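Local atomic coordinates of putative Lipoprotein (Shewanella oneidensis, PDB entry 3U24), a protein that is of unknown function but binds zinc and calcium ions and belongs to the DUF885 family, related by clan to metallopeptidases. Residues Gly48-Val51 and Asn52-Tyr55; Asn134-Leu138 and Asp139-Arg143. All blocks are in the same frame, centred on the assembly; numbering follows the deposited sequence.

Contact 1: residues Gly48-Val51 and Asn52-Tyr55; sequences GKHV and NDGY. With ZN (zinc ion), chain B.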
loop_
_atom_site.group_PDB
_atom_site.type_symbol
_atom_site.label_atom_id
_atom_site.label_comp_id
_atom_site.label_asym_id
_atom_site.label_seq_id
_atom_site.Cartn_x
_atom_site.Cartn_y
_atom_site.Cartn_z
ATOM N N GLY A 48 0.346 -4.358 -16.347
ATOM C CA GLY A 48 1.060 -3.700 -17.424
ATOM C C GLY A 48 1.220 -4.602 -18.616
ATOM O O GLY A 48 1.995 -4.283 -19.528
ATOM N N LYS A 49 0.507 -5.728 -18.650
ATOM C CA LYS A 49 0.567 -6.586 -19.830
ATOM C C LYS A 49 -0.820 -6.727 -20.453
ATOM O O LYS A 49 -1.773 -7.227 -19.829
ATOM C CB LYS A 49 1.155 -7.964 -19.502
ATOM C CG LYS A 49 1.690 -8.676 -20.741
ATOM C CD LYS A 49 2.058 -10.121 -20.499
ATOM C CE LYS A 49 2.365 -10.840 -21.813
ATOM N NZ LYS A 49 3.319 -10.075 -22.655
ATOM N N HIS A 50 -0.902 -6.312 -21.712
ATOM C CA HIS A 50 -2.161 -6.186 -22.447
ATOM C C HIS A 50 -2.443 -7.449 -23.188
ATOM O O HIS A 50 -2.286 -7.493 -24.379
ATOM C CB HIS A 50 -2.081 -4.981 -23.420
ATOM C CG HIS A 50 -1.932 -3.669 -22.702
ATOM N ND1 HIS A 50 -2.983 -2.886 -22.402
ATOM C CD2 HIS A 50 -0.817 -3.066 -22.120
ATOM C CE1 HIS A 50 -2.568 -1.825 -21.683
ATOM N NE2 HIS A 50 -1.251 -1.939 -21.503
ATOM N N VAL A 51 -2.866 -8.489 -22.490
ATOM C CA VAL A 51 -3.090 -9.783 -23.122
ATOM C C VAL A 51 -4.441 -9.809 -23.839
ATOM O O VAL A 51 -4.543 -10.403 -24.915
ATOM C CB VAL A 51 -3.043 -10.938 -22.113
ATOM C CG1 VAL A 51 -1.819 -10.834 -21.252
ATOM C CG2 VAL A 51 -4.228 -10.852 -21.209
ATOM N N ASN A 52 -5.476 -9.187 -23.263
ATOM C CA ASN A 52 -6.783 -9.157 -23.922
ATOM C C ASN A 52 -7.652 -8.071 -23.311
ATOM O O ASN A 52 -8.566 -8.333 -22.539
ATOM C CB ASN A 52 -7.427 -10.559 -23.837
ATOM C CG ASN A 52 -8.624 -10.741 -24.761
ATOM O OD1 ASN A 52 -9.171 -11.825 -24.821
ATOM N ND2 ASN A 52 -9.073 -9.684 -25.416
ATOM N N ASP A 53 -7.356 -6.830 -23.668
ATOM C CA ASP A 53 -8.031 -5.695 -23.089
ATOM C C ASP A 53 -9.507 -5.642 -23.496
ATOM O O ASP A 53 -10.325 -5.041 -22.812
ATOM C CB ASP A 53 -7.356 -4.406 -23.518
ATOM C CG ASP A 53 -5.945 -4.242 -22.959
ATOM O OD1 ASP A 53 -5.516 -5.018 -22.064
ATOM O OD2 ASP A 53 -5.255 -3.290 -23.431
ATOM N N GLY A 54 -9.861 -6.282 -24.601
ATOM C CA GLY A 54 -11.235 -6.290 -25.043
ATOM C C GLY A 54 -12.190 -7.219 -24.310
ATOM O O GLY A 54 -13.384 -7.237 -24.613
ATOM N N TYR A 55 -11.670 -7.987 -23.362
ATOM C CA TYR A 55 -12.436 -9.018 -22.680
ATOM C C TYR A 55 -12.733 -8.571 -21.274
ATOM O O TYR A 55 -11.828 -8.394 -20.478
ATOM C CB TYR A 55 -11.619 -10.302 -22.613
ATOM C CG TYR A 55 -12.396 -11.441 -22.014
ATOM C CD1 TYR A 55 -13.326 -12.123 -22.778
ATOM C CD2 TYR A 55 -12.243 -11.804 -20.678
ATOM C CE1 TYR A 55 -14.075 -13.159 -22.244
ATOM C CE2 TYR A 55 -12.988 -12.846 -20.126
ATOM C CZ TYR A 55 -13.899 -13.512 -20.927
ATOM O OH TYR A 55 -14.655 -14.528 -20.443
HETATM ZN ZN ZN B . 0.042 -0.448 -20.592
HETATM O O HOH W 1 -5.214 -6.637 -25.548
HETATM O O HOH W 2 -1.025 -0.536 -18.967
HETATM O O HOH W 3 2.331 -1.030 -21.294
HETATM O O HOH W 4 0.790 -0.452 -22.736
#
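H50 and D53 both set CG beside the backbone N and anti to the carbonyl carbon (chi1 -64° and -67°), and this brings imidazole and carboxylate together three residues apart. The contact is local, in the loop between helices 41-47 and 61-79. H50 ND1 donates to D53 OD2 at 2.5 Å, a short bond that is nearly straight. The acceptor lies close to the plane of the imidazole, at the ring edge. D53 OD2 receives the bond on its syn lone pair. The carboxylate itself is turned steeply, its plane 71° from that of the ring.

The other ring nitrogen holds the metal, with H50 NE2 2.2 Å from the zinc ion. E133 and three waters complete the ligands seen in this entry. This is a His-carboxylate pair on a metal ligand: D53 is second shell, and its bond together with the zinc fixes the rotation of the first-shell ring. Its negative charge would probably make the imidazole a stronger donor to zinc.

The backbone bends sharply at this point. H50 is the centre of an inverse gamma turn, closed by a weak bond from V51 N to K49 O. N52 to Y55 then form a type I beta turn, in which Y55 N bonds to N52 O at 3.2 Å. A water links the two bends. It accepts from D53 N at 2.9 Å and donates weakly to H50 O. The side chains of H50 and D53 also touch L45 of helix 41-47, while D53 O accepts a hydrogen bond from R148.

Contact 2: residues Asn134-Leu138 and Asp139-Arg143; sequences NFAPL and DDRLR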
loop_
_atom_site.group_PDB
_atom_site.type_symbol
_atom_site.label_atom_id
_atom_site.label_comp_id
_atom_site.label_asym_id
_atom_site.label_seq_id
_atom_site.Cartn_x
_atom_site.Cartn_y
_atom_site.Cartn_z
ATOM N N ASN A 134 -1.915 7.581 -23.109
ATOM C CA ASN A 134 -1.927 8.499 -24.228
ATOM C C ASN A 134 -0.755 8.270 -25.196
ATOM O O ASN A 134 -0.727 8.860 -26.277
ATOM C CB ASN A 134 -2.065 9.962 -23.736
ATOM C CG ASN A 134 -0.869 10.437 -22.912
ATOM O OD1 ASN A 134 0.124 9.700 -22.729
ATOM N ND2 ASN A 134 -0.954 11.689 -22.409
ATOM N N PHE A 135 0.174 7.380 -24.827
ATOM C CA PHE A 135 1.228 6.955 -25.725
ATOM C C PHE A 135 0.857 5.723 -26.581
ATOM O O PHE A 135 1.493 5.489 -27.622
ATOM C CB PHE A 135 2.542 6.707 -24.948
ATOM C CG PHE A 135 2.402 5.676 -23.878
ATOM C CD1 PHE A 135 2.422 4.319 -24.205
ATOM C CD2 PHE A 135 2.131 6.052 -22.571
ATOM C CE1 PHE A 135 2.226 3.352 -23.231
ATOM C CE2 PHE A 135 1.931 5.086 -21.600
ATOM C CZ PHE A 135 1.995 3.733 -21.931
ATOM N N ALA A 136 -0.141 4.934 -26.169
ATOM C CA ALA A 136 -0.491 3.714 -26.932
ATOM C C ALA A 136 -1.375 4.092 -28.129
ATOM O O ALA A 136 -2.145 5.048 -28.067
ATOM C CB ALA A 136 -1.163 2.693 -26.023
ATOM N N PRO A 137 -1.253 3.364 -29.251
ATOM C CA PRO A 137 -2.041 3.729 -30.426
ATOM C C PRO A 137 -3.538 3.900 -30.118
ATOM O O PRO A 137 -4.122 3.092 -29.402
ATOM C CB PRO A 137 -1.797 2.566 -31.386
ATOM C CG PRO A 137 -0.457 1.993 -30.963
ATOM C CD PRO A 137 -0.444 2.144 -29.467
ATOM N N LEU A 138 -4.132 4.975 -30.619
ATOM C CA LEU A 138 -5.476 5.345 -30.164
ATOM C C LEU A 138 -6.527 4.387 -30.713
ATOM O O LEU A 138 -7.372 3.879 -29.978
ATOM C CB LEU A 138 -5.788 6.797 -30.505
ATOM C CG LEU A 138 -7.209 7.317 -30.266
ATOM C CD1 LEU A 138 -7.516 7.400 -28.778
ATOM C CD2 LEU A 138 -7.376 8.683 -30.991
ATOM N N ASP A 139 -6.430 4.100 -31.988
ATOM C CA ASP A 139 -7.332 3.147 -32.599
ATOM C C ASP A 139 -7.261 1.775 -31.892
ATOM O O ASP A 139 -8.280 1.157 -31.719
ATOM C CB ASP A 139 -7.091 3.044 -34.112
ATOM C CG ASP A 139 -7.472 4.359 -34.886
ATOM O OD1 ASP A 139 -7.751 5.432 -34.262
ATOM O OD2 ASP A 139 -7.478 4.332 -36.155
ATOM N N ASP A 140 -6.097 1.319 -31.450
ATOM C CA ASP A 140 -6.039 0.059 -30.707
ATOM C C ASP A 140 -6.727 0.192 -29.351
ATOM O O ASP A 140 -7.500 -0.677 -28.963
ATOM C CB ASP A 140 -4.606 -0.428 -30.446
ATOM C CG ASP A 140 -3.813 -0.706 -31.728
ATOM O OD1 ASP A 140 -4.369 -0.558 -32.841
ATOM O OD2 ASP A 140 -2.599 -1.042 -31.614
ATOM N N ARG A 141 -6.443 1.269 -28.628
ATOM C CA ARG A 141 -7.152 1.519 -27.382
ATOM C C ARG A 141 -8.679 1.557 -27.564
ATOM O O ARG A 141 -9.384 0.921 -26.831
ATOM C CB ARG A 141 -6.726 2.847 -26.794
ATOM C CG ARG A 141 -5.419 2.829 -26.016
ATOM C CD ARG A 141 -5.150 4.226 -25.451
ATOM N NE ARG A 141 -4.530 5.088 -26.448
ATOM C CZ ARG A 141 -4.602 6.417 -26.477
ATOM N NH1 ARG A 141 -5.322 7.070 -25.602
ATOM N NH2 ARG A 141 -3.977 7.082 -27.412
ATOM N N LEU A 142 -9.168 2.311 -28.538
ATOM C CA LEU A 142 -10.629 2.460 -28.750
ATOM C C LEU A 142 -11.294 1.154 -29.185
ATOM O O LEU A 142 -12.418 0.894 -28.817
ATOM C CB LEU A 142 -10.930 3.570 -29.761
ATOM C CG LEU A 142 -10.484 4.932 -29.221
ATOM C CD1 LEU A 142 -10.599 5.990 -30.300
ATOM C CD2 LEU A 142 -11.288 5.339 -27.995
ATOM N N ARG A 143 -10.596 0.347 -29.969
ATOM C CA ARG A 143 -11.129 -0.948 -30.359
ATOM C C ARG A 143 -11.195 -1.873 -29.152
ATOM O O ARG A 143 -12.122 -2.682 -29.056
ATOM C CB ARG A 143 -10.314 -1.586 -31.467
ATOM C CG ARG A 143 -10.583 -0.933 -32.814
ATOM C CD ARG A 143 -9.714 -1.451 -33.968
ATOM N NE ARG A 143 -10.162 -0.824 -35.211
ATOM C CZ ARG A 143 -9.384 -0.143 -36.060
ATOM N NH1 ARG A 143 -8.082 -0.025 -35.875
ATOM N NH2 ARG A 143 -9.918 0.406 -37.137
#
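The carbonyl oxygen A136 O is gripped by two nitrogens of one arginine, R141. R141 NH2 reaches it at 2.8 Å, nearly in line with the C=O bond. R141 NE reaches the same oxygen at 2.9 Å, but from well above the carbonyl plane. The guanidinium therefore meets A136 side-on, through NE and one NH. Neither bond is straight, with N-H...O angles of 135° and 133°, because both converge on one atom. The oxygen also lies somewhat out of the guanidinium plane. A bend at chi3 (-83°) folds the arginine chain back over the start of its own helix.

The guanidinium has a neighbour over each face. L138 CD1 lies over one face, toward the rim, and the backbone of N134 approaches the opposite face. R141 NH1 is held by I131 O, so the arginine ties the end region of helix 124-131 and the connecting loop to helix 138-148.

P137 stands at the N-cap position of helix 138-148. Backbone bonds of the helix start here: R141 N donates to P137 O at 3.1 Å, and L142 N donates to L138 O at 2.8 Å. D140 OD2 lies 3.7 Å from P137 CB, so the carboxylate lies against the proline ring.

L138 and L142 pack one helical turn apart, with L138 CG 3.6 Å from L142 CD1. L142 is buried and continues onto L189 and V193 of helix 187-195, where L138 also touches Q192. D139 OD1 accepts from G197 N, just beyond that helix, and R143 makes a salt bridge with E202.

Overall arrangement
Contacts 1 and 2 lie near the surface, on the same side of the chain's centre. Their centres are 12 Å apart and their nearest atoms about 5 Å apart, without touching. The zinc ion relates them. Contact 1 supplies the ligand H50, and the second protein ligand, E133, directly precedes contact 2 in the chain. The side chain of A136 in contact 2 comes about 4 Å from that of E133 and about 6 Å from the zinc. A second link runs through helix 138-148, which starts in contact 2 and carries R148, the hydrogen-bonding partner of D53 O in contact 1. This zinc is a different one from that bound by H408, H414 and E439.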